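Local coordinates for uncharacterized ParM protein (Staphylococcus aureus, PDB 3JS6), which probably assembles into actin-like filaments that drive segregation of the plasmid that encodes it, at residues 193-198 against 211-216; 162-167 against 199-204; 9-14 against 116-121. One frame throughout, in Å; residues are numbered along the deposited sequence.

Interaction 1: 193-198 against 211-216; sequences SGTTII and SFVINK
T196 and I214 form one hydrogen-bonded pair of an antiparallel ladder, and I198 and F212 form the next, with the non-hydrogen-bonded pair I197 and V213 between them. Strands 196-202 and 205-214 are the arms of a beta hairpin, the latter lying outermost in its sheet. At the first pair T196 N donates to I214 O at 2.9 Å and I214 N returns a bond to T196 O. At the second, I198 N reaches F212 O at 2.8 Å and is almost straight (170°), whereas F212 N bends more to meet I198 O (150°). I197 turns its backbone the other way, to D190 on strand 185-191.

Beyond the ladder the pairing passes to a side chain. With chi1 at -63°, T196 OG1 stands anti to its own carbonyl carbon and donates to K216 O at 2.9 Å. The chain gets there through an inverse gamma turn centred on N215, in which K216 N bonds weakly to I214 O. That oxygen thus serves T196 N and, less well, K216 N, while CA of T195 also approaches it. NZ of K216 forms a salt bridge with E276, and S211 OG is hydrogen-bonded to V207 O.

On the face shared by T196, I198, F212 and I214, the F212 ring lies alongside I198. CB of I198 sits over the ring in a CH-pi contact, 3.9 Å from its centroid, and CG1 comes within 3.6 Å of CZ. I198, F212 and I214 of this face meet helix 263-284. The T196 hydroxyl, for its part, ties the turn at 214-216 to the hairpin where the regular bonds stop.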
ATOM      1  N   SER A 193      10.800   3.904  -3.065  1.00 30.51           N
ATOM      2  CA  SER A 193      12.129   3.880  -2.472  1.00 39.19           C
ATOM      3  C   SER A 193      13.217   3.435  -3.462  1.00 37.56           C
ATOM      4  O   SER A 193      14.304   4.007  -3.495  1.00 39.77           O
ATOM      5  CB  SER A 193      12.126   2.952  -1.266  1.00 38.82           C
ATOM      6  OG  SER A 193      11.601   1.696  -1.635  1.00 40.26           O
ATOM      7  N   GLY A 194      12.916   2.429  -4.276  1.00 31.03           N
ATOM      8  CA  GLY A 194      13.901   1.934  -5.217  1.00 36.56           C
ATOM      9  C   GLY A 194      13.606   2.166  -6.684  1.00 37.12           C
ATOM     10  O   GLY A 194      14.486   2.010  -7.532  1.00 29.58           O
ATOM     11  N   THR A 195      12.375   2.543  -7.003  1.00 33.57           N
ATOM     12  CA  THR A 195      12.001   2.784  -8.390  1.00 36.69           C
ATOM     13  C   THR A 195      10.995   3.923  -8.468  1.00 30.92           C
ATOM     14  O   THR A 195      10.402   4.301  -7.458  1.00 27.65           O
ATOM     15  CB  THR A 195      11.352   1.527  -9.022  1.00 39.11           C
ATOM     16  OG1 THR A 195      10.106   1.250  -8.371  1.00 34.65           O
ATOM     17  CG2 THR A 195      12.265   0.320  -8.872  1.00 43.96           C
ATOM     18  N   THR A 196      10.825   4.461  -9.671  1.00 28.73           N
ATOM     19  CA  THR A 196       9.862   5.527  -9.936  1.00 33.88           C
ATOM     20  C   THR A 196       8.993   4.959 -11.047  1.00 32.64           C
ATOM     21  O   THR A 196       9.450   4.743 -12.164  1.00 30.39           O
ATOM     22  CB  THR A 196      10.555   6.810 -10.397  1.00 33.51           C
ATOM     23  OG1 THR A 196      11.395   7.289  -9.345  1.00 30.96           O
ATOM     24  CG2 THR A 196       9.525   7.883 -10.751  1.00 32.26           C
ATOM     25  N   ILE A 197       7.735   4.695 -10.720  1.00 32.42           N
ATOM     26  CA  ILE A 197       6.807   4.068 -11.647  1.00 27.88           C
ATOM     27  C   ILE A 197       5.765   4.983 -12.284  1.00 28.81           C
ATOM     28  O   ILE A 197       5.113   5.756 -11.590  1.00 29.28           O
ATOM     29  CB  ILE A 197       6.017   2.946 -10.913  1.00 36.86           C
ATOM     30  CG1 ILE A 197       6.945   2.164  -9.984  1.00 39.87           C
ATOM     31  CG2 ILE A 197       5.343   2.029 -11.914  1.00 33.52           C
ATOM     32  CD1 ILE A 197       8.040   1.444 -10.685  1.00 47.99           C
ATOM     33  N   ILE A 198       5.592   4.876 -13.597  1.00 24.58           N
ATOM     34  CA  ILE A 198       4.572   5.658 -14.289  1.00 20.37           C
ATOM     35  C   ILE A 198       3.600   4.681 -14.930  1.00 30.09           C
ATOM     36  O   ILE A 198       4.014   3.784 -15.675  1.00 25.66           O
ATOM     37  CB  ILE A 198       5.155   6.553 -15.393  1.00 26.09           C
ATOM     38  CG1 ILE A 198       5.940   7.725 -14.784  1.00 30.64           C
ATOM     39  CG2 ILE A 198       4.017   7.106 -16.264  1.00 24.08           C
ATOM     40  CD1 ILE A 198       7.164   7.338 -13.949  1.00 37.14           C
ATOM     41  N   SER A 211       3.397   3.313 -20.277  1.00 30.98           N
ATOM     42  CA  SER A 211       3.740   3.139 -18.867  1.00 29.18           C
ATOM     43  C   SER A 211       5.201   2.712 -18.830  1.00 30.95           C
ATOM     44  O   SER A 211       5.695   2.107 -19.786  1.00 31.06           O
ATOM     45  CB  SER A 211       2.852   2.056 -18.253  1.00 27.94           C
ATOM     46  OG  SER A 211       1.488   2.415 -18.442  1.00 26.00           O
ATOM     47  N   PHE A 212       5.906   3.047 -17.759  1.00 29.38           N
ATOM     48  CA  PHE A 212       7.307   2.660 -17.662  1.00 33.28           C
ATOM     49  C   PHE A 212       7.823   2.747 -16.243  1.00 34.93           C
ATOM     50  O   PHE A 212       7.131   3.243 -15.342  1.00 26.47           O
ATOM     51  CB  PHE A 212       8.186   3.527 -18.584  1.00 25.87           C
ATOM     52  CG  PHE A 212       8.099   5.001 -18.311  1.00 29.71           C
ATOM     53  CD1 PHE A 212       7.034   5.752 -18.818  1.00 33.50           C
ATOM     54  CD2 PHE A 212       9.074   5.643 -17.553  1.00 23.30           C
ATOM     55  CE1 PHE A 212       6.945   7.129 -18.576  1.00 32.55           C
ATOM     56  CE2 PHE A 212       8.999   7.014 -17.302  1.00 33.14           C
ATOM     57  CZ  PHE A 212       7.927   7.765 -17.817  1.00 25.49           C
ATOM     58  N   VAL A 213       9.047   2.259 -16.054  1.00 28.29           N
ATOM     59  CA  VAL A 213       9.689   2.285 -14.749  1.00 28.85           C
ATOM     60  C   VAL A 213      11.131   2.789 -14.836  1.00 33.52           C
ATOM     61  O   VAL A 213      11.866   2.407 -15.735  1.00 31.42           O
ATOM     62  CB  VAL A 213       9.722   0.894 -14.117  1.00 28.59           C
ATOM     63  CG1 VAL A 213      10.377   0.969 -12.739  1.00 34.45           C
ATOM     64  CG2 VAL A 213       8.303   0.338 -14.008  1.00 32.79           C
ATOM     65  N   ILE A 214      11.508   3.662 -13.907  1.00 32.17           N
ATOM     66  CA  ILE A 214      12.859   4.199 -13.830  1.00 35.75           C
ATOM     67  C   ILE A 214      13.421   3.443 -12.631  1.00 36.14           C
ATOM     68  O   ILE A 214      12.789   3.398 -11.571  1.00 37.91           O
ATOM     69  CB  ILE A 214      12.858   5.727 -13.543  1.00 38.60           C
ATOM     70  CG1 ILE A 214      12.085   6.466 -14.631  1.00 35.57           C
ATOM     71  CG2 ILE A 214      14.284   6.256 -13.466  1.00 41.42           C
ATOM     72  CD1 ILE A 214      12.470   6.085 -16.032  1.00 48.66           C
ATOM     73  N   ASN A 215      14.589   2.829 -12.789  1.00 36.32           N
ATOM     74  CA  ASN A 215      15.166   2.051 -11.699  1.00 42.57           C
ATOM     75  C   ASN A 215      15.978   2.883 -10.721  1.00 45.89           C
ATOM     76  O   ASN A 215      17.100   2.519 -10.360  1.00 51.23           O
ATOM     77  CB  ASN A 215      16.021   0.909 -12.259  1.00 48.72           C
ATOM     78  CG  ASN A 215      16.270  -0.182 -11.237  1.00 57.76           C
ATOM     79  OD1 ASN A 215      15.352  -0.601 -10.524  1.00 55.97           O
ATOM     80  ND2 ASN A 215      17.515  -0.664 -11.168  1.00 61.50           N
ATOM     81  N   LYS A 216      15.397   3.998 -10.295  1.00 37.56           N
ATOM     82  CA  LYS A 216      16.021   4.906  -9.338  1.00 43.13           C
ATOM     83  C   LYS A 216      14.896   5.375  -8.421  1.00 45.73           C
ATOM     84  O   LYS A 216      13.810   5.700  -8.895  1.00 43.49           O
ATOM     85  CB  LYS A 216      16.640   6.104 -10.068  1.00 47.33           C
ATOM     86  CG  LYS A 216      17.742   5.721 -11.064  1.00 56.03           C
ATOM     87  CD  LYS A 216      17.812   6.683 -12.256  1.00 56.90           C
ATOM     88  CE  LYS A 216      18.165   8.099 -11.825  1.00 58.95           C
ATOM     89  NZ  LYS A 216      18.333   9.003 -13.001  1.00 58.81           N
TER

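Interaction 2: 162-167 against 199-204; sequences QPMGTL and DTYQNM
Y201 reaches from strand 199-202 into a notch made by P163, M164 and L167, on one turn of helix 162-169. Its CB lies 4.0 Å from CD1 of L167, and the approach is closest at CG and CD1 of the ring. CD1 of L167 stands over one face, offset toward the rim, 3.4 Å from CD1 of Y201. This CH-pi contact has its methyl 3.6 Å from the ring centroid, 21° off the normal. On the flank carrying CE1 the next neighbour is CB of P163, at 4.1 Å. The other flank belongs to M164, a selenomethionine whose chain bends at chi2 (-47°), and whose CE lies 3.9 Å from CE2 of Y201. Its selenium makes a Met-aromatic contact with the same ring, approaching it obliquely.

In the actin fold, a helix at this place leads out of the first domain and packs against the sheet of the second; helix 162-169 is consistent with that connecting role, its L167 also touching Y186, V188 and I295 of the second sheet.

At the tip, the Y201 hydroxyl OH lies 3.9 Å from both CB of P163 and N of M164, a packing distance and not a hydrogen bond. Two residues back along the same strand, D199 also meets the proline: its OD2 lies 3.2 Å from CG of P163, with the CB atoms of the two residues also in contact. The other carboxylate oxygen, OD1, is engaged by R206 in a salt bridge. Past the end of the strand, CE of M164 extends to O of M204, 3.5 Å away, while the side chain of M204, also selenomethionine, leads off from the helix; F181 of helix 179-182 touches M164, L167 and M204.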
ATOM      1  N   GLN A 162      -2.909  -2.143  -8.714  1.00 32.71           N
ATOM      2  CA  GLN A 162      -2.575  -1.157  -7.681  1.00 38.69           C
ATOM      3  C   GLN A 162      -2.703   0.319  -8.028  1.00 36.98           C
ATOM      4  O   GLN A 162      -3.236   1.101  -7.226  1.00 36.47           O
ATOM      5  CB  GLN A 162      -1.174  -1.419  -7.136  1.00 44.06           C
ATOM      6  CG  GLN A 162      -0.895  -2.873  -6.931  1.00 48.33           C
ATOM      7  CD  GLN A 162       0.311  -3.105  -6.058  1.00 57.31           C
ATOM      8  OE1 GLN A 162       1.360  -2.465  -6.231  1.00 50.43           O
ATOM      9  NE2 GLN A 162       0.176  -4.028  -5.114  1.00 44.30           N
ATOM     10  N   PRO A 163      -2.202   0.733  -9.209  1.00 29.02           N
ATOM     11  CA  PRO A 163      -2.313   2.151  -9.569  1.00 36.80           C
ATOM     12  C   PRO A 163      -3.767   2.597  -9.640  1.00 33.43           C
ATOM     13  O   PRO A 163      -4.049   3.786  -9.529  1.00 30.16           O
ATOM     14  CB  PRO A 163      -1.626   2.233 -10.944  1.00 30.91           C
ATOM     15  CG  PRO A 163      -0.656   1.085 -10.919  1.00 34.57           C
ATOM     16  CD  PRO A 163      -1.462  -0.020 -10.239  1.00 38.29           C
HETATM   17  N   MSE A 164      -4.686   1.647  -9.836  1.00 24.86           N
HETATM   18  CA  MSE A 164      -6.111   1.997  -9.931  1.00 29.71           C
HETATM   19  C   MSE A 164      -6.673   2.504  -8.603  1.00 26.95           C
HETATM   20  O   MSE A 164      -7.582   3.338  -8.581  1.00 25.75           O
HETATM   21  CB  MSE A 164      -6.947   0.800 -10.391  1.00 27.67           C
HETATM   22  CG  MSE A 164      -7.712   1.024 -11.691  1.00 51.29           C
HETATM   23 SE   MSE A 164      -8.716   2.709 -11.837  1.00 50.46          SE
HETATM   24  CE  MSE A 164      -9.296   2.476 -13.682  1.00 58.23           C
ATOM     25  N   GLY A 165      -6.146   1.986  -7.498  1.00 23.29           N
ATOM     26  CA  GLY A 165      -6.621   2.426  -6.204  1.00 23.58           C
ATOM     27  C   GLY A 165      -6.325   3.900  -6.057  1.00 21.49           C
ATOM     28  O   GLY A 165      -7.149   4.677  -5.595  1.00 21.16           O
ATOM     29  N   THR A 166      -5.125   4.279  -6.468  1.00 20.14           N
ATOM     30  CA  THR A 166      -4.682   5.660  -6.408  1.00 24.93           C
ATOM     31  C   THR A 166      -5.565   6.546  -7.291  1.00 21.22           C
ATOM     32  O   THR A 166      -6.047   7.572  -6.849  1.00 24.24           O
ATOM     33  CB  THR A 166      -3.197   5.742  -6.839  1.00 23.25           C
ATOM     34  OG1 THR A 166      -2.403   5.013  -5.891  1.00 36.03           O
ATOM     35  CG2 THR A 166      -2.712   7.181  -6.878  1.00 27.63           C
ATOM     36  N   LEU A 167      -5.771   6.154  -8.544  1.00 25.77           N
ATOM     37  CA  LEU A 167      -6.631   6.940  -9.431  1.00 25.62           C
ATOM     38  C   LEU A 167      -8.040   7.136  -8.845  1.00 26.22           C
ATOM     39  O   LEU A 167      -8.618   8.229  -8.917  1.00 20.52           O
ATOM     40  CB  LEU A 167      -6.738   6.250 -10.795  1.00 22.57           C
ATOM     41  CG  LEU A 167      -5.543   6.504 -11.703  1.00 29.19           C
ATOM     42  CD1 LEU A 167      -5.610   5.620 -12.932  1.00 39.31           C
ATOM     43  CD2 LEU A 167      -5.522   7.960 -12.090  1.00 37.39           C
ATOM     44  N   ASP A 199       2.312   4.842 -14.615  1.00 20.50           N
ATOM     45  CA  ASP A 199       1.251   4.011 -15.158  1.00 26.04           C
ATOM     46  C   ASP A 199       0.261   4.960 -15.791  1.00 26.53           C
ATOM     47  O   ASP A 199      -0.270   5.858 -15.128  1.00 26.21           O
ATOM     48  CB  ASP A 199       0.563   3.201 -14.048  1.00 24.27           C
ATOM     49  CG  ASP A 199       1.373   1.993 -13.640  1.00 33.36           C
ATOM     50  OD1 ASP A 199       1.440   1.029 -14.420  1.00 33.20           O
ATOM     51  OD2 ASP A 199       1.973   2.014 -12.551  1.00 38.83           O
ATOM     52  N   THR A 200       0.007   4.749 -17.071  1.00 21.95           N
ATOM     53  CA  THR A 200      -0.896   5.610 -17.822  1.00 20.43           C
ATOM     54  C   THR A 200      -2.212   4.929 -18.159  1.00 26.18           C
ATOM     55  O   THR A 200      -2.253   3.759 -18.529  1.00 28.00           O
ATOM     56  CB  THR A 200      -0.180   6.105 -19.081  1.00 24.39           C
ATOM     57  OG1 THR A 200       0.902   6.960 -18.676  1.00 27.35           O
ATOM     58  CG2 THR A 200      -1.109   6.873 -19.986  1.00 25.63           C
ATOM     59  N   TYR A 201      -3.289   5.681 -17.998  1.00 24.13           N
ATOM     60  CA  TYR A 201      -4.635   5.195 -18.236  1.00 20.79           C
ATOM     61  C   TYR A 201      -5.350   6.080 -19.238  1.00 24.70           C
ATOM     62  O   TYR A 201      -5.227   7.299 -19.199  1.00 28.87           O
ATOM     63  CB  TYR A 201      -5.421   5.190 -16.909  1.00 23.54           C
ATOM     64  CG  TYR A 201      -5.065   4.052 -15.978  1.00 25.77           C
ATOM     65  CD1 TYR A 201      -3.833   3.999 -15.323  1.00 32.73           C
ATOM     66  CD2 TYR A 201      -5.947   2.990 -15.802  1.00 27.69           C
ATOM     67  CE1 TYR A 201      -3.492   2.900 -14.514  1.00 29.77           C
ATOM     68  CE2 TYR A 201      -5.624   1.902 -15.011  1.00 35.25           C
ATOM     69  CZ  TYR A 201      -4.395   1.854 -14.373  1.00 38.61           C
ATOM     70  OH  TYR A 201      -4.084   0.735 -13.623  1.00 43.94           O
ATOM     71  N   GLN A 202      -6.106   5.462 -20.131  1.00 24.91           N
ATOM     72  CA  GLN A 202      -6.879   6.197 -21.122  1.00 25.32           C
ATOM     73  C   GLN A 202      -8.267   5.561 -21.129  1.00 30.17           C
ATOM     74  O   GLN A 202      -8.412   4.337 -21.302  1.00 27.69           O
ATOM     75  CB  GLN A 202      -6.236   6.082 -22.505  1.00 31.01           C
ATOM     76  CG  GLN A 202      -7.084   6.678 -23.636  1.00 41.50           C
ATOM     77  CD  GLN A 202      -6.891   8.174 -23.808  1.00 40.21           C
ATOM     78  OE1 GLN A 202      -5.811   8.627 -24.174  1.00 38.56           O
ATOM     79  NE2 GLN A 202      -7.943   8.946 -23.548  1.00 36.12           N
ATOM     80  N   ASN A 203      -9.285   6.382 -20.924  1.00 27.56           N
ATOM     81  CA  ASN A 203     -10.661   5.883 -20.887  1.00 34.68           C
ATOM     82  C   ASN A 203     -10.733   4.695 -19.947  1.00 35.16           C
ATOM     83  O   ASN A 203     -11.225   3.619 -20.313  1.00 35.58           O
ATOM     84  CB  ASN A 203     -11.144   5.472 -22.287  1.00 34.03           C
ATOM     85  CG  ASN A 203     -10.959   6.581 -23.317  1.00 37.88           C
ATOM     86  OD1 ASN A 203     -10.953   7.762 -22.978  1.00 39.62           O
ATOM     87  ND2 ASN A 203     -10.815   6.200 -24.581  1.00 44.81           N
HETATM   88  N   MSE A 204     -10.182   4.893 -18.753  1.00 31.11           N
HETATM   89  CA  MSE A 204     -10.191   3.900 -17.690  1.00 33.93           C
HETATM   90  C   MSE A 204      -9.423   2.631 -17.909  1.00 32.51           C
HETATM   91  O   MSE A 204      -9.543   1.707 -17.107  1.00 32.42           O
HETATM   92  CB  MSE A 204     -11.629   3.529 -17.336  1.00 37.92           C
HETATM   93  CG  MSE A 204     -12.427   4.696 -16.797  1.00 45.78           C
HETATM   94 SE   MSE A 204     -14.166   4.164 -16.167  1.00 63.50          SE
HETATM   95  CE  MSE A 204     -14.978   3.821 -17.947  1.00  9.84           C
TER

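Interaction 3: 9-14 against 116-121; sequences LDFGNG and IATGMP
The DFGNG loop at 10-14, which by its sequence and place probably is the first phosphate loop of the actin-like fold, follows strand 4-11, where L9 pairs with A117 and T118 of the parallel neighbour, strand 111-120. L9 N donates to A117 O at 3.1 Å, an ordinary rung of a parallel ladder, which a backbone bond between A117 and M7 continues toward the strand's N-terminal side. One step further the ladder opens: G119 N stays 4.1 Å from L9 O, and the hydroxyl of T118 takes that acceptor instead. T118 OG1, anti to its backbone N (chi1 -171°), donates to L9 O at 2.8 Å, coming from above the carbonyl plane, 52° out of it.

Two waters bridge the strands beyond this point. Water 2 accepts from F11 N and donates both to T118 OG1 and, at 2.6 Å, to G119 O. The threonine hydroxyl is therefore gripped twice, giving its proton to L9 O and receiving one from the water. Water 1 donates to F11 O at 2.8 Å and only weakly to G119 O, while R86 gives F11 O a further bond.

Apolar contact across the pair is light. CD1 of L9 touches CG2 of I116 at 4.4 Å, and both side chains pack on I100 of helix 90-104. The F11 side chain crosses that of T118 at about a right angle, with the ring edge toward OG1, and the ring meets F92 edge-to-face. A glycine-containing loop joining the first two strands, 4-11 and 15-20, is typical of the first phosphate loop in the actin ATPase superfamily, a role probable here.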
ATOM      1  N   LEU A   9      -7.313  -3.241   1.968  1.00 18.30           N
ATOM      2  CA  LEU A   9      -5.950  -3.669   2.297  1.00 21.73           C
ATOM      3  C   LEU A   9      -5.010  -3.422   1.147  1.00 20.43           C
ATOM      4  O   LEU A   9      -5.390  -3.568  -0.008  1.00 22.27           O
ATOM      5  CB  LEU A   9      -5.936  -5.157   2.621  1.00 20.73           C
ATOM      6  CG  LEU A   9      -6.488  -5.542   3.996  1.00 20.89           C
ATOM      7  CD1 LEU A   9      -6.730  -7.071   4.077  1.00 20.64           C
ATOM      8  CD2 LEU A   9      -5.471  -5.088   5.074  1.00 19.36           C
ATOM      9  N   ASP A  10      -3.772  -3.069   1.472  1.00 21.77           N
ATOM     10  CA  ASP A  10      -2.766  -2.790   0.444  1.00 20.48           C
ATOM     11  C   ASP A  10      -1.481  -3.455   0.909  1.00 21.57           C
ATOM     12  O   ASP A  10      -0.816  -2.938   1.817  1.00 20.84           O
ATOM     13  CB  ASP A  10      -2.570  -1.279   0.366  1.00 18.82           C
ATOM     14  CG  ASP A  10      -1.534  -0.859  -0.690  1.00 26.79           C
ATOM     15  OD1 ASP A  10      -0.969  -1.727  -1.393  1.00 28.87           O
ATOM     16  OD2 ASP A  10      -1.307   0.362  -0.822  1.00 28.76           O
ATOM     17  N   PHE A  11      -1.149  -4.600   0.321  1.00 17.72           N
ATOM     18  CA  PHE A  11       0.057  -5.327   0.702  1.00 24.36           C
ATOM     19  C   PHE A  11       1.203  -4.880  -0.198  1.00 29.63           C
ATOM     20  O   PHE A  11       1.559  -5.554  -1.154  1.00 33.14           O
ATOM     21  CB  PHE A  11      -0.169  -6.831   0.572  1.00 25.85           C
ATOM     22  CG  PHE A  11      -1.259  -7.350   1.469  1.00 25.64           C
ATOM     23  CD1 PHE A  11      -2.568  -7.478   1.004  1.00 23.07           C
ATOM     24  CD2 PHE A  11      -0.981  -7.667   2.795  1.00 22.49           C
ATOM     25  CE1 PHE A  11      -3.595  -7.920   1.856  1.00 21.66           C
ATOM     26  CE2 PHE A  11      -2.004  -8.110   3.662  1.00 26.01           C
ATOM     27  CZ  PHE A  11      -3.310  -8.232   3.184  1.00 19.49           C
ATOM     28  N   GLY A  12       1.774  -3.731   0.123  1.00 41.26           N
ATOM     29  CA  GLY A  12       2.827  -3.187  -0.706  1.00 48.32           C
ATOM     30  C   GLY A  12       4.261  -3.523  -0.380  1.00 54.67           C
ATOM     31  O   GLY A  12       4.576  -4.408   0.434  1.00 49.97           O
ATOM     32  N   ASN A  13       5.125  -2.796  -1.082  1.00 61.04           N
ATOM     33  CA  ASN A  13       6.570  -2.879  -0.963  1.00 62.40           C
ATOM     34  C   ASN A  13       7.008  -3.442   0.383  1.00 58.15           C
ATOM     35  O   ASN A  13       7.087  -4.658   0.572  1.00 63.48           O
ATOM     36  CB  ASN A  13       7.154  -1.473  -1.156  1.00 65.48           C
ATOM     37  CG  ASN A  13       6.162  -0.366  -0.770  1.00 67.21           C
ATOM     38  OD1 ASN A  13       5.510  -0.431   0.283  1.00 63.45           O
ATOM     39  ND2 ASN A  13       6.053   0.657  -1.623  1.00 60.05           N
ATOM     40  N   GLY A  14       7.293  -2.539   1.311  1.00 52.21           N
ATOM     41  CA  GLY A  14       7.722  -2.939   2.633  1.00 47.26           C
ATOM     42  C   GLY A  14       6.709  -2.647   3.724  1.00 38.17           C
ATOM     43  O   GLY A  14       6.999  -2.872   4.895  1.00 28.14           O
ATOM     44  N   ILE A 116     -13.760  -7.685   1.055  1.00 18.71           N
ATOM     45  CA  ILE A 116     -12.369  -7.233   1.028  1.00 17.58           C
ATOM     46  C   ILE A 116     -12.005  -6.631  -0.329  1.00 19.88           C
ATOM     47  O   ILE A 116     -12.193  -7.263  -1.378  1.00 23.03           O
ATOM     48  CB  ILE A 116     -11.389  -8.413   1.311  1.00 20.54           C
ATOM     49  CG1 ILE A 116     -11.653  -8.994   2.698  1.00 16.52           C
ATOM     50  CG2 ILE A 116      -9.940  -7.943   1.162  1.00 22.05           C
ATOM     51  CD1 ILE A 116     -10.766 -10.226   3.017  1.00 20.48           C
ATOM     52  N   ALA A 117     -11.518  -5.396  -0.303  1.00 16.00           N
ATOM     53  CA  ALA A 117     -11.075  -4.704  -1.502  1.00 18.05           C
ATOM     54  C   ALA A 117      -9.552  -4.569  -1.401  1.00 20.51           C
ATOM     55  O   ALA A 117      -9.038  -4.065  -0.415  1.00 20.58           O
ATOM     56  CB  ALA A 117     -11.704  -3.328  -1.576  1.00 21.96           C
ATOM     57  N   THR A 118      -8.833  -5.041  -2.410  1.00 14.82           N
ATOM     58  CA  THR A 118      -7.394  -4.920  -2.382  1.00 19.20           C
ATOM     59  C   THR A 118      -6.868  -4.772  -3.810  1.00 24.31           C
ATOM     60  O   THR A 118      -7.647  -4.681  -4.769  1.00 27.90           O
ATOM     61  CB  THR A 118      -6.755  -6.132  -1.711  1.00 20.14           C
ATOM     62  OG1 THR A 118      -5.354  -5.874  -1.522  1.00 23.63           O
ATOM     63  CG2 THR A 118      -6.962  -7.408  -2.573  1.00 22.15           C
ATOM     64  N   GLY A 119      -5.553  -4.732  -3.938  1.00 21.18           N
ATOM     65  CA  GLY A 119      -4.943  -4.603  -5.245  1.00 19.21           C
ATOM     66  C   GLY A 119      -3.722  -5.500  -5.387  1.00 27.07           C
ATOM     67  O   GLY A 119      -3.273  -6.128  -4.418  1.00 28.00           O
HETATM   68  N   MSE A 120      -3.187  -5.575  -6.602  1.00 24.22           N
HETATM   69  CA  MSE A 120      -1.992  -6.368  -6.863  1.00 26.32           C
HETATM   70  C   MSE A 120      -1.274  -5.756  -8.051  1.00 31.62           C
HETATM   71  O   MSE A 120      -1.857  -4.925  -8.768  1.00 27.98           O
HETATM   72  CB  MSE A 120      -2.347  -7.847  -7.118  1.00 29.22           C
HETATM   73  CG  MSE A 120      -3.457  -8.118  -8.098  1.00 35.56           C
HETATM   74 SE   MSE A 120      -3.807 -10.043  -8.313  1.00 41.15          SE
HETATM   75  CE  MSE A 120      -5.074 -10.387  -6.937  1.00 60.19           C
ATOM     76  N   PRO A 121       0.015  -6.108  -8.255  1.00 36.20           N
ATOM     77  CA  PRO A 121       0.788  -5.561  -9.381  1.00 34.34           C
ATOM     78  C   PRO A 121       0.005  -5.693 -10.678  1.00 27.66           C
ATOM     79  O   PRO A 121      -0.632  -6.709 -10.919  1.00 31.89           O
ATOM     80  CB  PRO A 121       2.052  -6.418  -9.382  1.00 34.16           C
ATOM     81  CG  PRO A 121       2.243  -6.699  -7.908  1.00 38.76           C
ATOM     82  CD  PRO A 121       0.835  -7.049  -7.466  1.00 31.86           C
TER
HETATM   83  O   HOH W   1      -0.126  -5.793  -3.373  1.00 33.34           O
HETATM   84  O   HOH W   2      -2.417  -5.557  -2.043  1.00 34.27           O

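Interaction 3 belongs to the first domain of the actin-like fold and interaction 1 to the second; their nearest atoms are about 5 Å apart and their centres about 18 Å. The loops at 10-14 and 193-195 correspond by sequence to the two phosphate loops of actin relatives, so the pair probably lines the nucleotide cleft; no nucleotide is bound in this apo form. Interaction 2 bridges the sides. Its helix end abuts interaction 3, where Q162 N probably bonds to M120 O at 3.0 Å. Its strand is the one interaction 1 uses, and S211 OG lies 3.1 Å from T200 N, again a probable hydrogen bond.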